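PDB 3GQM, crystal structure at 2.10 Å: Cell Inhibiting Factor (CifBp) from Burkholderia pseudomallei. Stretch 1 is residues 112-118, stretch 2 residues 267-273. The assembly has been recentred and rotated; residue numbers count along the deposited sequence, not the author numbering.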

# COMPACT_ATOMS: atom_id res chain seq x y z
N PHE A 112 -0.09 4.00 -4.31
CA PHE A 112 -1.25 4.81 -4.71
C PHE A 112 -0.86 5.91 -5.74
O PHE A 112 -1.55 6.05 -6.76
CB PHE A 112 -1.89 5.48 -3.49
CG PHE A 112 -3.16 6.29 -3.81
CD1 PHE A 112 -4.43 5.67 -3.73
CD2 PHE A 112 -3.07 7.65 -4.20
CE1 PHE A 112 -5.61 6.37 -4.03
CE2 PHE A 112 -4.23 8.40 -4.49
CZ PHE A 112 -5.52 7.76 -4.41
N LYS A 113 0.17 6.72 -5.43
CA LYS A 113 0.68 7.72 -6.37
C LYS A 113 1.13 7.04 -7.66
O LYS A 113 0.72 7.48 -8.76
CB LYS A 113 1.83 8.54 -5.75
CG LYS A 113 1.34 9.56 -4.64
CD LYS A 113 2.56 10.18 -3.89
CE LYS A 113 3.51 10.99 -4.86
NZ LYS A 113 2.86 12.28 -5.15
N LEU A 114 1.93 5.96 -7.54
CA LEU A 114 2.36 5.22 -8.75
C LEU A 114 1.20 4.82 -9.67
O LEU A 114 1.30 4.94 -10.89
CB LEU A 114 3.17 3.96 -8.41
CG LEU A 114 4.02 3.33 -9.53
CD1 LEU A 114 5.15 4.23 -9.92
CD2 LEU A 114 4.60 2.03 -9.11
N MET A 115 0.11 4.36 -9.09
CA MET A 115 -1.02 3.89 -9.90
C MET A 115 -1.83 5.02 -10.57
O MET A 115 -2.26 4.87 -11.71
CB MET A 115 -1.94 3.02 -9.02
CG MET A 115 -1.25 1.74 -8.57
SD MET A 115 -2.26 0.76 -7.48
CE MET A 115 -3.68 0.45 -8.55
N THR A 116 -2.03 6.13 -9.83
CA THR A 116 -3.01 7.16 -10.18
C THR A 116 -2.44 8.37 -10.90
O THR A 116 -3.18 9.07 -11.54
CB THR A 116 -3.72 7.70 -8.91
OG1 THR A 116 -2.75 8.18 -7.97
CG2 THR A 116 -4.57 6.59 -8.23
N GLU A 117 -1.15 8.63 -10.80
CA GLU A 117 -0.58 9.91 -11.31
C GLU A 117 -0.29 9.86 -12.80
O GLU A 117 0.07 8.82 -13.35
CB GLU A 117 0.70 10.32 -10.57
CG GLU A 117 0.41 10.94 -9.20
CD GLU A 117 1.65 11.29 -8.39
OE1 GLU A 117 2.78 10.79 -8.67
OE2 GLU A 117 1.47 12.07 -7.42
N LYS A 118 -0.40 11.01 -13.44
CA LYS A 118 0.02 11.14 -14.82
C LYS A 118 0.99 12.31 -14.80
O LYS A 118 2.20 12.12 -14.63
CB LYS A 118 -1.22 11.42 -15.67
CG LYS A 118 -1.11 11.09 -17.12
CD LYS A 118 -0.40 12.14 -17.94
CE LYS A 118 -0.94 12.18 -19.36
NZ LYS A 118 -1.64 10.90 -19.71
N ARG A 267 3.13 2.43 -17.25
CA ARG A 267 4.13 3.38 -17.69
C ARG A 267 4.92 3.95 -16.48
O ARG A 267 6.16 3.97 -16.51
CB ARG A 267 3.46 4.48 -18.55
CG ARG A 267 4.45 5.23 -19.40
CD ARG A 267 3.74 6.12 -20.47
NE ARG A 267 4.71 6.60 -21.48
CZ ARG A 267 5.22 5.89 -22.51
NH1 ARG A 267 4.88 4.63 -22.76
NH2 ARG A 267 6.10 6.47 -23.30
N ASN A 268 4.23 4.38 -15.44
CA ASN A 268 4.95 4.86 -14.23
C ASN A 268 5.83 3.79 -13.65
O ASN A 268 7.00 4.06 -13.27
CB ASN A 268 3.99 5.39 -13.15
CG ASN A 268 3.21 6.59 -13.61
OD1 ASN A 268 3.66 7.33 -14.50
ND2 ASN A 268 2.01 6.83 -12.99
N ALA A 269 5.31 2.56 -13.58
CA ALA A 269 6.11 1.52 -12.93
C ALA A 269 7.34 1.14 -13.76
O ALA A 269 8.40 0.78 -13.21
CB ALA A 269 5.30 0.27 -12.60
N GLN A 270 7.20 1.21 -15.10
CA GLN A 270 8.30 0.85 -16.01
C GLN A 270 9.42 1.86 -15.83
O GLN A 270 10.58 1.49 -15.70
CB GLN A 270 7.86 0.80 -17.49
N TYR A 271 9.04 3.12 -15.82
CA TYR A 271 9.98 4.18 -15.58
C TYR A 271 10.78 3.91 -14.28
O TYR A 271 12.02 3.87 -14.30
CB TYR A 271 9.26 5.53 -15.52
CG TYR A 271 10.19 6.63 -15.05
CD1 TYR A 271 10.97 7.35 -15.96
CD2 TYR A 271 10.34 6.89 -13.68
CE1 TYR A 271 11.84 8.32 -15.52
CE2 TYR A 271 11.21 7.85 -13.24
CZ TYR A 271 11.96 8.56 -14.15
OH TYR A 271 12.81 9.52 -13.69
N VAL A 272 10.06 3.68 -13.18
CA VAL A 272 10.69 3.48 -11.89
C VAL A 272 11.58 2.26 -11.91
O VAL A 272 12.72 2.29 -11.42
CB VAL A 272 9.65 3.40 -10.70
CG1 VAL A 272 10.38 3.01 -9.39
CG2 VAL A 272 8.90 4.73 -10.54
N ALA A 273 11.05 1.18 -12.50
CA ALA A 273 11.84 -0.01 -12.67
C ALA A 273 13.04 0.22 -13.60
O ALA A 273 13.98 -0.55 -13.57
CB ALA A 273 10.98 -1.21 -13.17
O HOH W 1 3.29 9.89 -13.31

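The contact joins the C-terminal end of one helix, and the turn that follows it, to a second helix; touching residues are at least 151 positions apart in the chain. The axes approach to 9.0 Å and cross at 122°. Two residues carry most of the contact, Asn-268 and Leu-114, whose CA atoms lie 6.1 Å apart.

Asn-268 points toward the first stretch. With chi1 at -63° (m) and chi2 at -25°, its amide reaches the place where the first helix ends. ND2 of Asn-268 donates to O of Leu-114 at 2.9 Å and to O of Glu-117 at 2.8 Å. The N-H...O angles are 172° and 161°, so both bonds are close to linear. One amide nitrogen thus spends its two hydrogens on two backbone carbonyls. Glu-117 is the first residue to leave helical phi/psi, and its psi of 149° belongs to an extended conformation. The carbonyl of Leu-114 lies in the last turn, where the chain no longer supplies the next amide; that of Glu-117 lies just beyond the helix. A side chain from the other helix serves both.

The other end of the same amide is also satisfied. Water 1 donates to OD1 of Asn-268 and to O of Lys-118, both at 2.8 Å. It extends the link one residue further along the turn. The side chain of Lys-118 takes no part; its CA-to-CB bond points away.

Leu-114 provides the apolar half of the contact. Its CA-to-CB bond runs sideways, but chi1 at -162° (t) and chi2 at 67° (p) bring the end of the side chain nearer the second helix. CD1 of Leu-114 lies 3.6 Å from CB of Asn-268 and 3.8 Å from CG2 of Val-272. CD2 of Leu-114 lies 4.0 Å from CB of Ala-269. Val-272 is one helical turn beyond Asn-268. The leucine therefore packs beside the polar link while its own carbonyl takes part in it.

Within the first stretch, Lys-113 and Glu-117 form a salt bridge, with NZ of Lys-113 2.7 Å from OE2 of Glu-117. The lysine is not fully extended: chi3 is 61° (p) and chi4 is 77° (p). These bends bring its amine to the carboxylate, and its end leads away from the second helix. Thr-116 turns back on its own helix. With chi1 at 55° (p), OG1 of Thr-116 donates to O of Phe-112 at 2.7 Å. N of Thr-116 also donates to O of Phe-112, at 3.1 Å.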